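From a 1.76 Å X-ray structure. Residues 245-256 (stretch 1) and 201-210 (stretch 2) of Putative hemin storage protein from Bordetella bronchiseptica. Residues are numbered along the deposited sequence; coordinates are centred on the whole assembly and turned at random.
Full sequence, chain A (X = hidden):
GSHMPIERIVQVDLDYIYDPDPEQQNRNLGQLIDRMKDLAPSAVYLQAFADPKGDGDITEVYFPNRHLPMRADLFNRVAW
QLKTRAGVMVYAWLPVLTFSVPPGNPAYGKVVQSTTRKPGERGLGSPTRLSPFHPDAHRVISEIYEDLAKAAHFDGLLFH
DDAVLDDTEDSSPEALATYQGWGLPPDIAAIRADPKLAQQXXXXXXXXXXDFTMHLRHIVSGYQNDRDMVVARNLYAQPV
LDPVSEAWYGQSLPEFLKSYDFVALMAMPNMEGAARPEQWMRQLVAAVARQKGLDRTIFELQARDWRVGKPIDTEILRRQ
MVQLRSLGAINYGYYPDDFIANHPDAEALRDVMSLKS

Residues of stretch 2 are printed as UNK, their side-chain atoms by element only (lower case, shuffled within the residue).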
# COMPACT_ATOMS: atom_id res chain seq x y z
N SER A 245 -8.65 -15.57 7.89
CA SER A 245 -7.26 -15.12 7.87
C SER A 245 -7.09 -13.66 8.28
O SER A 245 -5.96 -13.20 8.43
CB SER A 245 -6.65 -15.33 6.47
OG SER A 245 -7.21 -14.45 5.51
N GLU A 246 -8.19 -12.94 8.46
CA GLU A 246 -8.13 -11.61 9.09
C GLU A 246 -7.31 -11.65 10.37
O GLU A 246 -6.59 -10.72 10.69
CB GLU A 246 -9.53 -11.09 9.41
CG GLU A 246 -10.33 -10.69 8.19
CD GLU A 246 -11.71 -10.17 8.55
OE1 GLU A 246 -11.95 -9.92 9.75
OE2 GLU A 246 -12.54 -10.01 7.63
N ALA A 247 -7.44 -12.76 11.11
CA ALA A 247 -6.75 -12.90 12.38
C ALA A 247 -5.22 -12.86 12.27
O ALA A 247 -4.56 -12.51 13.24
CB ALA A 247 -7.17 -14.20 13.06
N TRP A 248 -4.64 -13.21 11.12
CA TRP A 248 -3.18 -13.13 11.04
C TRP A 248 -2.70 -12.17 9.95
O TRP A 248 -1.52 -12.17 9.59
CB TRP A 248 -2.54 -14.52 10.87
CG TRP A 248 -3.02 -15.36 9.73
CD1 TRP A 248 -2.52 -15.38 8.46
CD2 TRP A 248 -4.07 -16.34 9.77
NE1 TRP A 248 -3.20 -16.30 7.70
CE2 TRP A 248 -4.16 -16.90 8.48
CE3 TRP A 248 -4.94 -16.79 10.76
CZ2 TRP A 248 -5.08 -17.90 8.16
CZ3 TRP A 248 -5.87 -17.77 10.44
CH2 TRP A 248 -5.93 -18.31 9.14
N TYR A 249 -3.62 -11.34 9.45
CA TYR A 249 -3.26 -10.23 8.57
C TYR A 249 -3.48 -8.86 9.20
O TYR A 249 -2.76 -7.91 8.88
CB TYR A 249 -4.05 -10.30 7.26
CG TYR A 249 -3.45 -11.19 6.19
CD1 TYR A 249 -3.66 -12.57 6.21
CD2 TYR A 249 -2.69 -10.65 5.15
CE1 TYR A 249 -3.12 -13.38 5.23
CE2 TYR A 249 -2.16 -11.46 4.16
CZ TYR A 249 -2.38 -12.82 4.20
OH TYR A 249 -1.84 -13.64 3.23
N GLY A 250 -4.49 -8.72 10.04
CA GLY A 250 -4.79 -7.40 10.59
C GLY A 250 -5.42 -6.49 9.54
O GLY A 250 -5.33 -5.26 9.64
N GLN A 251 -6.05 -7.11 8.55
CA GLN A 251 -6.76 -6.40 7.49
C GLN A 251 -8.10 -7.08 7.24
O GLN A 251 -8.24 -8.26 7.53
CB GLN A 251 -5.96 -6.39 6.19
CG GLN A 251 -4.53 -5.85 6.31
CD GLN A 251 -3.85 -5.80 4.96
OE1 GLN A 251 -4.25 -6.47 4.02
NE2 GLN A 251 -2.79 -5.00 4.86
N SER A 252 -9.06 -6.34 6.69
CA SER A 252 -10.44 -6.83 6.54
C SER A 252 -11.13 -6.08 5.41
O SER A 252 -11.05 -4.87 5.36
CB SER A 252 -11.23 -6.64 7.84
OG SER A 252 -12.61 -6.68 7.61
N LEU A 253 -11.82 -6.79 4.52
CA LEU A 253 -12.49 -6.10 3.41
C LEU A 253 -13.66 -5.24 3.89
O LEU A 253 -13.74 -4.07 3.52
CB LEU A 253 -12.96 -7.10 2.35
CG LEU A 253 -13.75 -6.49 1.19
CD1 LEU A 253 -12.95 -5.37 0.50
CD2 LEU A 253 -14.13 -7.56 0.19
N PRO A 254 -14.57 -5.78 4.74
CA PRO A 254 -15.69 -4.93 5.18
C PRO A 254 -15.25 -3.66 5.91
O PRO A 254 -15.82 -2.59 5.68
CB PRO A 254 -16.46 -5.84 6.14
CG PRO A 254 -16.11 -7.21 5.74
CD PRO A 254 -14.72 -7.17 5.23
N GLU A 255 -14.26 -3.80 6.79
CA GLU A 255 -13.78 -2.66 7.57
C GLU A 255 -13.05 -1.65 6.67
O GLU A 255 -13.17 -0.45 6.88
CB GLU A 255 -12.86 -3.12 8.70
CG GLU A 255 -13.58 -3.96 9.77
CD GLU A 255 -14.68 -3.18 10.47
OE1 GLU A 255 -14.48 -1.99 10.76
OE2 GLU A 255 -15.75 -3.77 10.72
N PHE A 256 -12.31 -2.15 5.68
CA PHE A 256 -11.63 -1.26 4.74
C PHE A 256 -12.65 -0.48 3.93
O PHE A 256 -12.49 0.72 3.71
CB PHE A 256 -10.70 -2.03 3.79
CG PHE A 256 -9.31 -2.30 4.33
CD1 PHE A 256 -9.10 -2.53 5.68
CD2 PHE A 256 -8.23 -2.34 3.47
CE1 PHE A 256 -7.80 -2.78 6.17
CE2 PHE A 256 -6.93 -2.58 3.95
CZ PHE A 256 -6.74 -2.82 5.30
N UNK A 201 -9.98 -9.58 19.67
CA UNK A 201 -8.63 -9.06 19.54
C UNK A 201 -8.27 -8.81 18.08
O UNK A 201 -7.73 -7.74 17.74
c UNK A 201 -5.78 -8.34 20.72
c UNK A 201 -3.52 -11.93 19.03
c UNK A 201 -2.62 -9.83 19.82
c UNK A 201 -7.64 -10.03 20.19
n UNK A 201 -4.40 -8.26 20.62
c UNK A 201 -6.21 -9.54 20.24
c UNK A 201 -4.82 -11.54 19.32
c UNK A 201 -2.43 -11.08 19.29
c UNK A 201 -3.93 -9.43 20.10
c UNK A 201 -5.04 -10.26 19.85
N UNK A 202 -8.58 -9.78 17.22
CA UNK A 202 -8.36 -9.62 15.78
C UNK A 202 -9.07 -8.37 15.24
O UNK A 202 -8.46 -7.54 14.58
c UNK A 202 -8.83 -10.86 15.01
o UNK A 202 -8.74 -10.64 13.61
N UNK A 203 -10.36 -8.24 15.55
CA UNK A 203 -11.14 -7.10 15.07
C UNK A 203 -10.62 -5.79 15.65
O UNK A 203 -10.59 -4.76 14.97
c UNK A 203 -14.08 -8.76 12.16
c UNK A 203 -12.62 -7.28 15.41
n UNK A 203 -14.13 -8.25 10.75
c UNK A 203 -13.32 -8.29 14.52
c UNK A 203 -13.29 -7.83 13.06
N UNK A 204 -10.20 -5.83 16.91
CA UNK A 204 -9.64 -4.66 17.57
C UNK A 204 -8.38 -4.15 16.89
O UNK A 204 -8.20 -2.94 16.70
N UNK A 205 -7.49 -5.07 16.53
CA UNK A 205 -6.25 -4.67 15.86
C UNK A 205 -6.54 -4.10 14.48
O UNK A 205 -5.90 -3.12 14.06
c UNK A 205 -4.64 -6.20 17.10
n UNK A 205 -3.32 -9.69 16.34
c UNK A 205 -4.33 -8.66 16.74
c UNK A 205 -5.28 -5.85 15.76
c UNK A 205 -3.62 -7.32 16.94
N UNK A 206 -7.49 -4.70 13.78
CA UNK A 206 -7.88 -4.20 12.46
C UNK A 206 -8.35 -2.76 12.57
O UNK A 206 -7.91 -1.89 11.81
c UNK A 206 -8.38 -6.42 11.39
c UNK A 206 -9.68 -4.35 10.64
c UNK A 206 -9.42 -7.55 11.18
c UNK A 206 -8.98 -5.07 11.82
N UNK A 207 -9.21 -2.49 13.55
CA UNK A 207 -9.74 -1.14 13.74
C UNK A 207 -8.66 -0.18 14.23
O UNK A 207 -8.66 1.00 13.85
c UNK A 207 -14.96 -3.53 14.89
c UNK A 207 -12.15 -1.79 14.07
n UNK A 207 -14.52 -2.38 14.40
c UNK A 207 -13.39 -1.63 14.94
n UNK A 207 -16.00 -4.14 14.34
n UNK A 207 -14.36 -4.08 15.94
c UNK A 207 -10.92 -1.16 14.70
N UNK A 208 -7.73 -0.67 15.05
CA UNK A 208 -6.66 0.19 15.54
C UNK A 208 -5.79 0.70 14.39
O UNK A 208 -5.47 1.90 14.33
c UNK A 208 -3.53 0.56 16.78
o UNK A 208 -2.15 2.89 19.23
c UNK A 208 -5.19 1.04 18.44
c UNK A 208 -4.82 0.37 17.28
c UNK A 208 -2.64 1.40 17.42
c UNK A 208 -4.30 1.88 19.09
c UNK A 208 -3.03 2.05 18.57
c UNK A 208 -5.79 -0.55 16.57
N UNK A 209 -5.38 -0.20 13.50
CA UNK A 209 -4.58 0.22 12.34
C UNK A 209 -5.35 1.17 11.45
O UNK A 209 -4.79 2.16 10.95
c UNK A 209 -1.81 -1.11 12.53
c UNK A 209 -2.77 -3.12 11.31
c UNK A 209 -3.08 -1.90 12.20
c UNK A 209 -4.11 -1.00 11.52
N UNK A 210 -6.64 0.90 11.24
CA UNK A 210 -7.45 1.80 10.42
C UNK A 210 -7.52 3.19 11.06
O UNK A 210 -7.35 4.20 10.38
c UNK A 210 -8.86 1.26 10.20
c UNK A 210 -9.76 2.33 9.60
c UNK A 210 -10.15 -0.77 9.21
c UNK A 210 -8.81 0.01 9.30
O HOH W 1 -6.41 -8.87 13.03
O HOH W 2 -11.18 -10.61 12.39
O HOH W 3 -5.17 -11.79 15.85
O HOH W 4 -6.37 -2.70 9.51

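Stretch 2 is helical throughout, held by i to i+4 backbone bonds, so each position can be judged by its side-chain atoms and by its place on the helix.

Position 201 carries one carbon followed by fused five- and six-membered rings holding eight carbons and one nitrogen. Only an indole fits: Trp 201. It makes no contact with stretch 1.

Position 202 has one carbon and one oxygen, with no second branch on CB; the oxygen of 202 approaches Ala 247 CA to 3.3 Å. This is Ser 202. Ser 202 CA lies 5.0 Å from Ala 247 CA. Two waters satisfy Ser 202 OG: water 1 accepts from it (3.0 Å) and donates to Glu 246 O (3.0 Å), while water 2 donates to Ser 202 OG (2.7 Å) and to Glu 246 OE1 (2.8 Å).

Position 203 is an unbranched run of four carbons ending in nitrogen. The terminal nitrogen of 203 sits 2.9 Å from Glu 246 OE1, as expected of an ammonium group beside a carboxylate. This is Lys 203; its NZ donates to Glu 246 OE1 within a salt bridge.

Position 204 has no side-chain atoms and lies out of reach of stretch 1: Gly 204.

Position 205 repeats the pattern of four carbons and a nitrogen, and the terminal nitrogen of 205 is 4.4 Å from Ala 247 O. This is Lys 205. Water 3 spans the gap, accepting from Lys 205 NZ (2.8 Å) and donating to Ala 247 O (2.8 Å).

Position 206 has four carbons, forked at the first, with one arm two carbons long. The inner carbon of that longer arm at 206 lies 3.5 Å from Gly 250 C. The branching identifies Ile 206, and the close carbon is CG1. Ile 206 CG2 lies 3.9 Å from Glu 255 CB, and Ile 206 CD1 lies 3.9 Å from Ser 252 CB.

Position 207 shows three carbons, a nitrogen, then a carbon bearing two more nitrogens, a guanidinium. One terminal nitrogen of 207 lies 3.6 Å from Glu 255 OE2. This is Arg 207, and its NH2 makes a long salt bridge there.

Position 208 has one carbon and a six-carbon ring bearing an oxygen, with no contact to stretch 1, hence Tyr 208.

Position 209 has four carbons forked at the second, and one terminal carbon of 209 reaches Gly 250 O at 3.7 Å. This is Leu 209, touching through CD1.

Position 210 again has four carbons forked at the first; the end of its two-carbon arm packs 3.6 Å from Glu 255 CB. This is Ile 210. Ile 210 CD1 also lies 4.1 Å from Phe 256 CD1.

The contact buries 562 Å², summed over both sides. Gly 250, with phi 73°, brings its CA within 4.8 Å of Ile 206 CA; an ideal CB on Gly 250 would lie 3.7 Å from Leu 209 CD1. Water 4 donates to both Ile 206 O (2.9 Å) and Gly 250 O (2.8 Å), tying the backbones together. Glu 246 OE2 also accepts a weak bond from Ser 252 OG (3.3 Å), and Ser 252 OG caps the following helix by accepting weakly from Glu 255 N (3.4 Å). Apolar packing, two salt bridges and bridging waters thus act together.

Stretch 2, residues 201-210: WSKGKIRYLI
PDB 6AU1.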